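Local coordinates for ankyrin repeat domain protein (Legionella pneumophila subsp. pneumophila, PDB 6MCA) that is a Legionella effector with ankyrin repeats and a cysteine protease-like character, and interacts with the host LARP7 component of the 7SK snRNP complex, at residues Y127-G132 / D152-K157; A193-S198 / D223-A228; I305-D310 / R318-Q323; M337-Q342 / V352-P357. All blocks are in the same frame, centred on the assembly; numbering follows the deposited sequence. Where two conformers were deposited one is given.

Contact 1: Y127-G132 / D152-K157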
loop_
_atom_site.group_PDB
_atom_site.type_symbol
_atom_site.label_atom_id
_atom_site.label_comp_id
_atom_site.label_asym_id
_atom_site.label_seq_id
_atom_site.Cartn_x
_atom_site.Cartn_y
_atom_site.Cartn_z
ATOM N N TYR A 127 6.403 1.416 7.305
ATOM C CA TYR A 127 6.079 2.768 6.863
ATOM C C TYR A 127 7.281 3.708 6.950
ATOM O O TYR A 127 7.491 4.499 6.022
ATOM C CB TYR A 127 4.891 3.321 7.655
ATOM C CG TYR A 127 3.563 2.807 7.151
ATOM C CD1 TYR A 127 3.115 3.124 5.875
ATOM C CD2 TYR A 127 2.763 1.993 7.943
ATOM C CE1 TYR A 127 1.905 2.652 5.403
ATOM C CE2 TYR A 127 1.550 1.516 7.480
ATOM C CZ TYR A 127 1.127 1.848 6.210
ATOM O OH TYR A 127 -0.079 1.375 5.745
ATOM N N PRO A 128 8.086 3.683 8.021
ATOM C CA PRO A 128 9.315 4.494 7.997
ATOM C C PRO A 128 10.274 4.100 6.887
ATOM O O PRO A 128 10.965 4.971 6.342
ATOM C CB PRO A 128 9.928 4.261 9.387
ATOM C CG PRO A 128 9.214 3.087 9.952
ATOM C CD PRO A 128 7.849 3.117 9.360
ATOM N N VAL A 129 10.339 2.815 6.533
ATOM C CA VAL A 129 11.168 2.400 5.404
ATOM C C VAL A 129 10.628 2.988 4.107
ATOM O O VAL A 129 11.382 3.517 3.282
ATOM C CB VAL A 129 11.251 0.864 5.336
ATOM C CG1 VAL A 129 11.765 0.416 3.976
ATOM C CG2 VAL A 129 12.148 0.334 6.433
ATOM N N LEU A 130 9.309 2.913 3.914
ATOM C CA LEU A 130 8.713 3.416 2.680
ATOM C C LEU A 130 8.797 4.934 2.581
ATOM O O LEU A 130 8.836 5.479 1.471
ATOM C CB LEU A 130 7.259 2.962 2.579
ATOM C CG LEU A 130 7.062 1.473 2.302
ATOM C CD1 LEU A 130 5.614 1.076 2.533
ATOM C CD2 LEU A 130 7.510 1.134 0.889
ATOM N N ARG A 131 8.823 5.630 3.715
ATOM C CA ARG A 131 8.852 7.086 3.736
ATOM C C ARG A 131 10.251 7.656 3.926
ATOM O O ARG A 131 10.404 8.881 3.954
ATOM C CB ARG A 131 7.925 7.612 4.837
ATOM C CG ARG A 131 6.476 7.185 4.678
ATOM C CD ARG A 131 5.686 7.421 5.953
ATOM N NE ARG A 131 4.293 7.010 5.810
ATOM C CZ ARG A 131 3.422 6.956 6.812
ATOM N NH1 ARG A 131 3.799 7.288 8.040
ATOM N NH2 ARG A 131 2.173 6.570 6.587
ATOM N N GLY A 132 11.266 6.807 4.057
ATOM C CA GLY A 132 12.630 7.290 4.212
ATOM C C GLY A 132 12.859 8.109 5.463
ATOM O O GLY A 132 13.545 9.139 5.412
ATOM N N ASP A 152 11.001 -7.628 3.171
ATOM C CA ASP A 152 10.347 -8.775 2.555
ATOM C C ASP A 152 8.847 -8.556 2.432
ATOM O O ASP A 152 8.248 -8.923 1.415
ATOM C CB ASP A 152 10.639 -10.043 3.355
ATOM C CG ASP A 152 12.105 -10.427 3.325
ATOM O OD1 ASP A 152 12.811 -10.010 2.380
ATOM O OD2 ASP A 152 12.554 -11.142 4.245
ATOM N N PHE A 153 8.218 -7.961 3.451
ATOM C CA PHE A 153 6.795 -7.652 3.347
ATOM C C PHE A 153 6.529 -6.706 2.182
ATOM O O PHE A 153 5.631 -6.946 1.362
ATOM C CB PHE A 153 6.283 -7.047 4.656
ATOM C CG PHE A 153 4.842 -6.610 4.601
ATOM C CD1 PHE A 153 3.824 -7.500 4.897
ATOM C CD2 PHE A 153 4.507 -5.310 4.252
ATOM C CE1 PHE A 153 2.500 -7.106 4.843
ATOM C CE2 PHE A 153 3.185 -4.911 4.195
ATOM C CZ PHE A 153 2.180 -5.808 4.493
ATOM N N ILE A 154 7.302 -5.619 2.097
ATOM C CA ILE A 154 7.105 -4.641 1.030
ATOM C C ILE A 154 7.284 -5.297 -0.332
ATOM O O ILE A 154 6.465 -5.114 -1.242
ATOM C CB ILE A 154 8.064 -3.451 1.210
ATOM C CG1 ILE A 154 7.734 -2.687 2.494
ATOM C CG2 ILE A 154 8.004 -2.529 -0.003
ATOM C CD1 ILE A 154 8.809 -1.705 2.911
ATOM N N ASN A 155 8.352 -6.085 -0.489
ATOM C CA ASN A 155 8.633 -6.701 -1.780
ATOM C C ASN A 155 7.562 -7.717 -2.160
ATOM O O ASN A 155 7.135 -7.766 -3.319
ATOM C CB ASN A 155 10.014 -7.355 -1.756
ATOM C CG ASN A 155 10.288 -8.185 -2.994
ATOM O OD1 ASN A 155 10.676 -7.657 -4.037
ATOM N ND2 ASN A 155 10.089 -9.493 -2.885
ATOM N N ALA A 156 7.112 -8.531 -1.202
ATOM C CA ALA A 156 6.092 -9.530 -1.500
ATOM C C ALA A 156 4.774 -8.873 -1.887
ATOM O O ALA A 156 4.117 -9.306 -2.842
ATOM C CB ALA A 156 5.900 -10.459 -0.303
ATOM N N LYS A 157 4.370 -7.824 -1.162
ATOM C CA LYS A 157 3.139 -7.125 -1.518
ATOM C C LYS A 157 3.252 -6.479 -2.893
ATOM O O LYS A 157 2.328 -6.578 -3.715
ATOM C CB LYS A 157 2.810 -6.073 -0.458
ATOM C CG LYS A 157 2.356 -6.646 0.874
ATOM C CD LYS A 157 1.033 -7.379 0.745
ATOM C CE LYS A 157 -0.079 -6.439 0.308
ATOM N NZ LYS A 157 -1.322 -7.184 -0.032
#
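Ile154 carries the whole of this contact from its side, meeting Val129 and Leu130 across two helices whose backbones stay well apart: the closest alpha carbons, Leu130 CA and Ile154 CA, are 8.4 Å from each other. Following 152-157 in order, Asp152 comes first and turns its carboxylate the other way, where OD2 forms a salt bridge with Arg406. Phe153 stops short of 127-132 as well; its ring stands edge-to-face with Phe190, and the CG of Lys157, one turn on, lies over a face of it. Ile154 then reaches out. With CG1 anti to its carbonyl carbon (chi1 -65°) and chi2 extended, its CD1 is carried straight to the other helix, coming 3.7 Å from Leu130 CG. These two side chains meet tip to tip, and the second branch joins in: Ile154 CG2 sits 3.8 Å from Leu130 CD2. Val129 comes in obliquely, its CG1 3.8 Å from Ile154 CD1, so the isoleucine methyl has a hydrocarbon neighbour from each of two consecutive residues. Further on, Lys157 turns its ammonium to the carbonyls of Asp182 and Gly185. The contact thus joins helix 126-131, within the stretch assigned to ankyrin repeats, to the long helix 147-162, while helix 188-202 runs close to both, Phe190 touching Leu130, Phe153 and Lys157.

Contact 2: A193-S198 / D223-A228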
loop_
_atom_site.group_PDB
_atom_site.type_symbol
_atom_site.label_atom_id
_atom_site.label_comp_id
_atom_site.label_asym_id
_atom_site.label_seq_id
_atom_site.Cartn_x
_atom_site.Cartn_y
_atom_site.Cartn_z
ATOM N N ALA A 193 2.036 4.943 -0.138
ATOM C CA ALA A 193 3.454 5.050 0.193
ATOM C C ALA A 193 4.321 4.310 -0.822
ATOM O O ALA A 193 5.339 4.843 -1.288
ATOM C CB ALA A 193 3.702 4.521 1.606
ATOM N N VAL A 194 3.925 3.088 -1.186
ATOM C CA VAL A 194 4.745 2.292 -2.089
ATOM C C VAL A 194 4.719 2.871 -3.499
ATOM O O VAL A 194 5.715 2.785 -4.224
ATOM C CB VAL A 194 4.302 0.815 -2.052
ATOM C CG1 VAL A 194 3.172 0.543 -3.037
ATOM C CG2 VAL A 194 5.487 -0.101 -2.321
ATOM N N VAL A 195 3.615 3.509 -3.900
ATOM C CA VAL A 195 3.556 4.115 -5.227
ATOM C C VAL A 195 4.465 5.334 -5.288
ATOM O O VAL A 195 5.191 5.537 -6.272
ATOM C CB VAL A 195 2.103 4.467 -5.594
ATOM C CG1 VAL A 195 2.069 5.473 -6.738
ATOM C CG2 VAL A 195 1.341 3.211 -5.970
ATOM N N LYS A 196 4.450 6.157 -4.236
ATOM C CA LYS A 196 5.364 7.297 -4.199
ATOM C C LYS A 196 6.817 6.831 -4.238
ATOM O O LYS A 196 7.641 7.381 -4.984
ATOM C CB LYS A 196 5.097 8.145 -2.956
ATOM C CG LYS A 196 5.960 9.390 -2.876
ATOM C CD LYS A 196 5.803 10.088 -1.540
ATOM C CE LYS A 196 6.878 11.143 -1.352
ATOM N NZ LYS A 196 6.816 11.766 -0.000
ATOM N N ASP A 197 7.148 5.802 -3.451
ATOM C CA ASP A 197 8.522 5.307 -3.434
ATOM C C ASP A 197 8.918 4.707 -4.780
ATOM O O ASP A 197 10.068 4.848 -5.218
ATOM C CB ASP A 197 8.697 4.280 -2.316
ATOM C CG ASP A 197 10.130 3.814 -2.182
ATOM O OD1 ASP A 197 10.957 4.584 -1.648
ATOM O OD2 ASP A 197 10.430 2.679 -2.611
ATOM N N SER A 198 7.977 4.040 -5.455
ATOM C CA SER A 198 8.258 3.460 -6.760
ATOM C C SER A 198 8.511 4.541 -7.798
ATOM O O SER A 198 9.405 4.403 -8.635
ATOM C CB SER A 198 7.101 2.562 -7.190
ATOM O OG SER A 198 7.158 2.276 -8.576
ATOM N N ASP A 223 4.426 14.914 -4.968
ATOM C CA ASP A 223 3.963 15.879 -3.978
ATOM C C ASP A 223 2.522 15.593 -3.584
ATOM O O ASP A 223 2.209 15.421 -2.399
ATOM C CB ASP A 223 4.094 17.301 -4.527
ATOM C CG ASP A 223 5.519 17.813 -4.489
ATOM O OD1 ASP A 223 5.754 18.946 -4.961
ATOM O OD2 ASP A 223 6.402 17.088 -3.987
ATOM N N ALA A 224 1.641 15.487 -4.584
ATOM C CA ALA A 224 0.237 15.222 -4.304
ATOM C C ALA A 224 0.084 13.949 -3.484
ATOM O O ALA A 224 -0.613 13.937 -2.460
ATOM C CB ALA A 224 -0.548 15.132 -5.612
ATOM N N PHE A 225 0.781 12.881 -3.889
ATOM C CA PHE A 225 0.698 11.633 -3.140
ATOM C C PHE A 225 1.077 11.854 -1.685
ATOM O O PHE A 225 0.378 11.386 -0.775
ATOM C CB PHE A 225 1.588 10.569 -3.781
ATOM C CG PHE A 225 0.874 9.708 -4.783
ATOM C CD1 PHE A 225 -0.055 8.765 -4.369
ATOM C CD2 PHE A 225 1.125 9.842 -6.137
ATOM C CE1 PHE A 225 -0.716 7.971 -5.288
ATOM C CE2 PHE A 225 0.467 9.051 -7.061
ATOM C CZ PHE A 225 -0.454 8.113 -6.635
ATOM N N THR A 226 2.152 12.613 -1.448
ATOM C CA THR A 226 2.538 12.967 -0.087
ATOM C C THR A 226 1.347 13.530 0.672
ATOM O O THR A 226 0.944 12.999 1.714
ATOM C CB THR A 226 3.686 13.978 -0.110
ATOM O OG1 THR A 226 4.820 13.403 -0.767
ATOM C CG2 THR A 226 4.073 14.378 1.306
ATOM N N ASP A 227 0.737 14.584 0.120
ATOM C CA ASP A 227 -0.412 15.191 0.779
ATOM C C ASP A 227 -1.506 14.160 1.007
ATOM O O ASP A 227 -2.083 14.089 2.100
ATOM C CB ASP A 227 -0.930 16.367 -0.048
ATOM C CG ASP A 227 0.069 17.507 -0.124
ATOM O OD1 ASP A 227 0.942 17.594 0.766
ATOM O OD2 ASP A 227 -0.017 18.316 -1.074
ATOM N N ALA A 228 -1.759 13.312 0.005
ATOM C CA ALA A 228 -2.773 12.274 0.154
ATOM C C ALA A 228 -2.505 11.447 1.401
ATOM O O ALA A 228 -3.396 11.257 2.240
ATOM C CB ALA A 228 -2.808 11.389 -1.093
#
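Val195 and Phe225 form the close-packed half of this contact, between two nearly antiparallel helices whose local axes approach to 9.7 Å at an angle of 159°. The valine comes over one face of the phenylalanine ring, its CG1 4.0 Å from the ring centroid of Phe225 in a CH-pi contact. That methyl is displaced toward the rim, and the ring atom nearest to it is CZ of Phe225, 3.7 Å from Val195 CG1. The methyl gets there because it is anti to the backbone N of Val195 (chi1 162°). Both residues are buried, and Trp383, Val352 and Ile258 add to the apolar surroundings.

Toward the surface the character changes. Lys196 runs out fully extended beside the opposing helix and crosses Thr226 obliquely, where its ammonium NZ donates a hydrogen bond of 2.7 Å to Thr226 OG1. The same hydroxyl is bonded to the carbonyl of Met222 one turn back, so it is held between its own helix and the lysine. This outer side consists of the end of the lysine chain, with Lys196 CE also lying against Thr226 OG1 at 3.1 Å, while the carboxylate of Asp223 stays too distant for a salt bridge. The arrangement is an antiparallel helix pair, apolar on its buried side and closed by a lysine–threonine bond on the more exposed one; of the two, helix 215-233 lies on strand 256-263 of the five-stranded sheet.

Contact 3: I305-D310 / R318-Q323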
loop_
_atom_site.group_PDB
_atom_site.type_symbol
_atom_site.label_atom_id
_atom_site.label_comp_id
_atom_site.label_asym_id
_atom_site.label_seq_id
_atom_site.Cartn_x
_atom_site.Cartn_y
_atom_site.Cartn_z
ATOM N N ILE A 305 -13.695 23.333 2.767
ATOM C CA ILE A 305 -13.319 22.459 3.877
ATOM C C ILE A 305 -14.410 21.432 4.134
ATOM O O ILE A 305 -14.137 20.240 4.319
ATOM C CB ILE A 305 -13.035 23.292 5.140
ATOM C CG1 ILE A 305 -11.842 24.210 4.909
ATOM C CG2 ILE A 305 -12.772 22.384 6.331
ATOM C CD1 ILE A 305 -10.604 23.458 4.576
ATOM N N ASN A 306 -15.665 21.886 4.160
ATOM C CA ASN A 306 -16.779 20.978 4.407
ATOM C C ASN A 306 -16.893 19.925 3.315
ATOM O O ASN A 306 -17.263 18.779 3.595
ATOM C CB ASN A 306 -18.078 21.773 4.528
ATOM C CG ASN A 306 -17.949 22.953 5.470
ATOM O OD1 ASN A 306 -17.385 23.988 5.113
ATOM N ND2 ASN A 306 -18.467 22.801 6.684
ATOM N N PHE A 307 -16.565 20.286 2.072
ATOM C CA PHE A 307 -16.555 19.299 0.999
ATOM C C PHE A 307 -15.517 18.216 1.266
ATOM O O PHE A 307 -15.810 17.021 1.152
ATOM C CB PHE A 307 -16.289 19.978 -0.346
ATOM C CG PHE A 307 -16.269 19.025 -1.511
ATOM C CD1 PHE A 307 -15.094 18.392 -1.889
ATOM C CD2 PHE A 307 -17.425 18.759 -2.226
ATOM C CE1 PHE A 307 -15.073 17.515 -2.957
ATOM C CE2 PHE A 307 -17.410 17.882 -3.296
ATOM C CZ PHE A 307 -16.231 17.259 -3.662
ATOM N N ILE A 308 -14.293 18.618 1.618
ATOM C CA ILE A 308 -13.239 17.642 1.882
ATOM C C ILE A 308 -13.606 16.771 3.077
ATOM O O ILE A 308 -13.313 15.569 3.104
ATOM C CB ILE A 308 -11.888 18.352 2.091
ATOM C CG1 ILE A 308 -11.490 19.121 0.830
ATOM C CG2 ILE A 308 -10.805 17.349 2.457
ATOM C CD1 ILE A 308 -11.166 18.230 -0.350
ATOM N N HIS A 309 -14.266 17.358 4.078
ATOM C CA HIS A 309 -14.662 16.583 5.248
ATOM C C HIS A 309 -15.726 15.553 4.886
ATOM O O HIS A 309 -15.611 14.378 5.249
ATOM C CB HIS A 309 -15.156 17.508 6.360
ATOM C CG HIS A 309 -15.281 16.831 7.689
ATOM N ND1 HIS A 309 -16.449 16.234 8.113
ATOM C CD2 HIS A 309 -14.381 16.643 8.683
ATOM C CE1 HIS A 309 -16.266 15.714 9.314
ATOM N NE2 HIS A 309 -15.019 15.948 9.682
ATOM N N ASP A 310 -16.767 15.974 4.160
ATOM C CA ASP A 310 -17.761 15.018 3.681
ATOM C C ASP A 310 -17.125 13.946 2.805
ATOM O O ASP A 310 -17.559 12.788 2.823
ATOM C CB ASP A 310 -18.860 15.744 2.904
ATOM C CG ASP A 310 -19.636 16.725 3.761
ATOM O OD1 ASP A 310 -19.325 16.845 4.965
ATOM O OD2 ASP A 310 -20.556 17.380 3.230
ATOM N N ARG A 318 -22.360 5.201 -2.745
ATOM C CA ARG A 318 -22.004 5.365 -4.151
ATOM C C ARG A 318 -22.707 6.566 -4.788
ATOM O O ARG A 318 -22.166 7.186 -5.714
ATOM C CB ARG A 318 -22.352 4.078 -4.897
ATOM C CG ARG A 318 -23.867 3.828 -4.906
ATOM C CD ARG A 318 -24.263 2.388 -4.643
ATOM N NE ARG A 318 -24.338 1.576 -5.855
ATOM C CZ ARG A 318 -24.745 0.310 -5.868
ATOM N NH1 ARG A 318 -25.079 -0.271 -4.725
ATOM N NH2 ARG A 318 -24.797 -0.383 -7.004
ATOM N N ARG A 319 -23.913 6.896 -4.316
ATOM C CA ARG A 319 -24.653 8.023 -4.874
ATOM C C ARG A 319 -23.919 9.338 -4.650
ATOM O O ARG A 319 -23.985 10.240 -5.493
ATOM C CB ARG A 319 -26.056 8.077 -4.263
ATOM C CG ARG A 319 -26.858 9.320 -4.613
ATOM C CD ARG A 319 -27.715 9.097 -5.846
ATOM N NE ARG A 319 -28.547 10.261 -6.138
ATOM C CZ ARG A 319 -29.825 10.371 -5.788
ATOM N NH1 ARG A 319 -30.422 9.384 -5.135
ATOM N NH2 ARG A 319 -30.505 11.467 -6.094
ATOM N N TYR A 320 -23.203 9.461 -3.530
ATOM C CA TYR A 320 -22.448 10.680 -3.264
ATOM C C TYR A 320 -21.296 10.839 -4.248
ATOM O O TYR A 320 -21.110 11.911 -4.835
ATOM C CB TYR A 320 -21.930 10.673 -1.825
ATOM C CG TYR A 320 -20.957 11.794 -1.522
ATOM C CD1 TYR A 320 -21.412 13.054 -1.161
ATOM C CD2 TYR A 320 -19.583 11.590 -1.595
ATOM C CE1 TYR A 320 -20.531 14.081 -0.885
ATOM C CE2 TYR A 320 -18.693 12.613 -1.322
ATOM C CZ TYR A 320 -19.173 13.855 -0.966
ATOM O OH TYR A 320 -18.293 14.877 -0.691
ATOM N N TYR A 321 -20.512 9.778 -4.444
ATOM C CA TYR A 321 -19.317 9.868 -5.270
ATOM C C TYR A 321 -19.615 9.824 -6.762
ATOM O O TYR A 321 -18.769 10.249 -7.556
ATOM C CB TYR A 321 -18.342 8.743 -4.914
ATOM C CG TYR A 321 -17.770 8.861 -3.522
ATOM C CD1 TYR A 321 -16.926 9.912 -3.185
ATOM C CD2 TYR A 321 -18.077 7.925 -2.542
ATOM C CE1 TYR A 321 -16.405 10.029 -1.910
ATOM C CE2 TYR A 321 -17.559 8.034 -1.265
ATOM C CZ TYR A 321 -16.723 9.086 -0.955
ATOM O OH TYR A 321 -16.206 9.197 0.314
ATOM N N HIS A 322 -20.783 9.331 -7.167
ATOM C CA HIS A 322 -21.090 9.200 -8.583
ATOM C C HIS A 322 -22.144 10.181 -9.078
ATOM O O HIS A 322 -22.498 10.136 -10.260
ATOM C CB HIS A 322 -21.530 7.765 -8.896
ATOM C CG HIS A 322 -20.408 6.775 -8.863
ATOM N ND1 HIS A 322 -19.497 6.651 -9.890
ATOM C CD2 HIS A 322 -20.044 5.870 -7.926
ATOM C CE1 HIS A 322 -18.621 5.708 -9.588
ATOM N NE2 HIS A 322 -18.931 5.218 -8.401
ATOM N N GLN A 323 -22.642 11.076 -8.225
ATOM C CA GLN A 323 -23.663 12.017 -8.672
ATOM C C GLN A 323 -23.667 13.310 -7.866
ATOM O O GLN A 323 -23.678 14.402 -8.444
ATOM C CB GLN A 323 -25.046 11.363 -8.613
ATOM C CG GLN A 323 -26.159 12.233 -9.171
ATOM C CD GLN A 323 -26.848 13.059 -8.105
ATOM O OE1 GLN A 323 -27.293 12.531 -7.084
ATOM N NE2 GLN A 323 -26.940 14.364 -8.335
#
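Tyr320 reaches across to Asp310 and Phe307 in a helix-loop-helix unit, in which helices 305-312 and 318-329 follow each other through a short connection. Tyr320 gives up most surface here. Its CG is anti to the backbone N (chi1 171°), which sends the ring lengthwise to the first helix and puts the hydroxyl at the interface. Asp310 meets it with its methylene, not its carboxylate: Asp310 CB lies 3.7 Å from Tyr320 OH. The carboxylate is engaged elsewhere, OD1 forming a salt bridge with Lys314 in the connecting loop, and the carbonyl of Asp310 accepts a bond from Gln316. Together these bonds tie the end of the first helix to the loop that follows.

Phe307, the third participant, crosses the tyrosine obliquely from one turn earlier. The backbone carbonyl of Phe307 is too far from the hydroxyl for a hydrogen bond, its O standing 3.8 Å from Tyr320 OH. Within its own helix the edge of the Tyr320 ring points at the face of Tyr321, CD2 above its centre, and Tyr321 is in turn bonded through its hydroxyl to the carbonyl of Phe311. At the far end of the tyrosine, Tyr320 OH hangs 4.1 Å above the plane of the Phe307 ring, displaced toward its rim.

Contact 4: M337-Q342 / V352-P357; sequences MPISSQ and VQAVVP
A buried apolar seam beside the last strand of the five-stranded sheet is made where Met337 and Ile339 meet Ala354 and Pro357. Between the first two residues the chain folds into an inverse gamma turn centred on Pro338, closed by Ile339 N bonding to Met337 O at 2.8 Å. The turn sets both side chains facing 352-357, where helices 348-353 and 355-364 follow each other. Met337 bends at its thioether (chi3 59°), curling the terminal methyl inward, so that CE rests 4.1 Å from Pro357 CB. The same methyl lies 4.0 Å from the carbonyl O of Pro357, an atom that is hydrogen-bonded to Ser361. Ile339 stands at about a right angle to the proline ring, and its CD1 comes to 4.0 Å from Pro357 CG. That methyl also faces Ala354, with Ile339 CD1 4.3 Å from Ala354 CB, so one branch tip bridges alanine and proline. No hydrogen bond crosses the seam, which is held by ordinary van der Waals contact. Further along the loop Gln342 touches Cys347, which directly precedes helix 348-353, an order that recalls papain-like proteases and agrees with the cysteine protease-like description. Strand 331-337 is paired at Met337 with Val292 of strand 292-297, helix 373-399 packs on Ile339 through Leu377 and on Pro357 through Tyr380, and Val352 and Val355 face strand 266-273.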
loop_
_atom_site.group_PDB
_atom_site.type_symbol
_atom_site.label_atom_id
_atom_site.label_comp_id
_atom_site.label_asym_id
_atom_site.label_seq_id
_atom_site.Cartn_x
_atom_site.Cartn_y
_atom_site.Cartn_z
ATOM N N MET A 337 -9.968 9.152 -20.780
ATOM C CA MET A 337 -8.710 8.473 -21.066
ATOM C C MET A 337 -8.954 6.977 -21.237
ATOM O O MET A 337 -9.634 6.359 -20.400
ATOM C CB MET A 337 -7.672 8.728 -19.966
ATOM C CG MET A 337 -6.949 10.061 -20.116
ATOM S SD MET A 337 -5.608 10.308 -18.938
ATOM C CE MET A 337 -4.551 8.912 -19.322
ATOM N N PRO A 338 -8.421 6.364 -22.299
ATOM C CA PRO A 338 -8.628 4.921 -22.557
ATOM C C PRO A 338 -7.751 4.038 -21.678
ATOM O O PRO A 338 -6.822 3.359 -22.127
ATOM C CB PRO A 338 -8.281 4.805 -24.044
ATOM C CG PRO A 338 -7.251 5.860 -24.260
ATOM C CD PRO A 338 -7.638 7.011 -23.366
ATOM N N ILE A 339 -8.048 4.040 -20.385
ATOM C CA ILE A 339 -7.368 3.180 -19.425
ATOM C C ILE A 339 -8.101 1.846 -19.376
ATOM O O ILE A 339 -9.335 1.808 -19.303
ATOM C CB ILE A 339 -7.316 3.841 -18.037
ATOM C CG1 ILE A 339 -6.377 5.052 -18.056
ATOM C CG2 ILE A 339 -6.886 2.842 -16.981
ATOM C CD1 ILE A 339 -4.947 4.733 -17.666
ATOM N N SER A 340 -7.345 0.751 -19.427
ATOM C CA SER A 340 -7.948 -0.574 -19.475
ATOM C C SER A 340 -8.734 -0.861 -18.200
ATOM O O SER A 340 -8.363 -0.438 -17.101
ATOM C CB SER A 340 -6.872 -1.642 -19.677
ATOM O OG SER A 340 -6.180 -1.906 -18.469
ATOM N N SER A 341 -9.835 -1.590 -18.359
ATOM C CA SER A 341 -10.690 -1.934 -17.236
ATOM C C SER A 341 -10.083 -3.073 -16.420
ATOM O O SER A 341 -9.288 -3.877 -16.915
ATOM C CB SER A 341 -12.085 -2.331 -17.721
ATOM O OG SER A 341 -12.728 -1.249 -18.372
ATOM N N GLN A 342 -10.471 -3.125 -15.144
ATOM C CA GLN A 342 -10.084 -4.198 -14.224
ATOM C C GLN A 342 -11.382 -4.727 -13.614
ATOM O O GLN A 342 -11.767 -4.362 -12.500
ATOM C CB GLN A 342 -9.091 -3.692 -13.163
ATOM C CG GLN A 342 -8.774 -4.680 -12.040
ATOM C CD GLN A 342 -7.852 -5.803 -12.473
ATOM O OE1 GLN A 342 -7.423 -5.864 -13.625
ATOM N NE2 GLN A 342 -7.540 -6.699 -11.544
ATOM N N VAL A 352 -5.393 3.155 -8.122
ATOM C CA VAL A 352 -4.342 4.019 -7.591
ATOM C C VAL A 352 -3.210 4.171 -8.603
ATOM O O VAL A 352 -2.655 5.263 -8.771
ATOM C CB VAL A 352 -3.831 3.486 -6.241
ATOM C CG1 VAL A 352 -2.733 4.389 -5.700
ATOM C CG2 VAL A 352 -4.975 3.388 -5.245
ATOM N N GLN A 353 -2.853 3.084 -9.296
ATOM C CA GLN A 353 -1.793 3.168 -10.300
ATOM C C GLN A 353 -2.157 4.145 -11.410
ATOM O O GLN A 353 -1.308 4.917 -11.872
ATOM C CB GLN A 353 -1.498 1.790 -10.901
ATOM C CG GLN A 353 -1.136 0.700 -9.909
ATOM C CD GLN A 353 -0.153 1.161 -8.855
ATOM O OE1 GLN A 353 0.983 1.520 -9.162
ATOM N NE2 GLN A 353 -0.587 1.147 -7.601
ATOM N N ALA A 354 -3.418 4.128 -11.850
ATOM C CA ALA A 354 -3.843 4.977 -12.959
ATOM C C ALA A 354 -3.784 6.463 -12.633
ATOM O O ALA A 354 -3.929 7.280 -13.546
ATOM C CB ALA A 354 -5.260 4.602 -13.393
ATOM N N VAL A 355 -3.576 6.833 -11.366
ATOM C CA VAL A 355 -3.493 8.244 -11.002
ATOM C C VAL A 355 -2.326 8.924 -11.708
ATOM O O VAL A 355 -2.414 10.104 -12.072
ATOM C CB VAL A 355 -3.393 8.385 -9.468
ATOM C CG1 VAL A 355 -2.957 9.789 -9.075
ATOM C CG2 VAL A 355 -4.721 8.039 -8.816
ATOM N N VAL A 356 -1.236 8.197 -11.937
ATOM C CA VAL A 356 -0.019 8.774 -12.507
ATOM C C VAL A 356 -0.278 9.285 -13.924
ATOM O O VAL A 356 -0.074 10.485 -14.176
ATOM C CB VAL A 356 1.146 7.769 -12.461
ATOM C CG1 VAL A 356 2.348 8.309 -13.220
ATOM C CG2 VAL A 356 1.515 7.443 -11.019
ATOM N N PRO A 357 -0.730 8.456 -14.879
ATOM C CA PRO A 357 -0.980 9.002 -16.223
ATOM C C PRO A 357 -2.089 10.036 -16.252
ATOM O O PRO A 357 -2.008 10.997 -17.027
ATOM C CB PRO A 357 -1.343 7.760 -17.051
ATOM C CG PRO A 357 -1.848 6.787 -16.064
ATOM C CD PRO A 357 -1.048 7.016 -14.821
#

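Contacts 1, 2 and 4 form a touching series through the chain, while contact 3 stands apart. Helix 188-202 is the common piece: Val194 and Ala193 of contact 2 pack on Leu130 of contact 1, Ala193 CB lying 4.0 Å from Leu130 CB. Val195 of that helix, together with Phe225 of helix 215-233, meets contact 4 at Gln353, Val352 and Val355. Phe225 CZ is 3.9 Å from Val355 CG1. Contacts 1 and 4 do not touch, about 9 Å separating their nearest atoms. The centre of contact 3 lies about 23 Å from the centre of the chain, its nearest atoms about 9 Å from contact 2 and 13 Å from contact 4. The tartrate bonded to Tyr127 and the glycerol on Ser340 probably come from the crystallisation liquor.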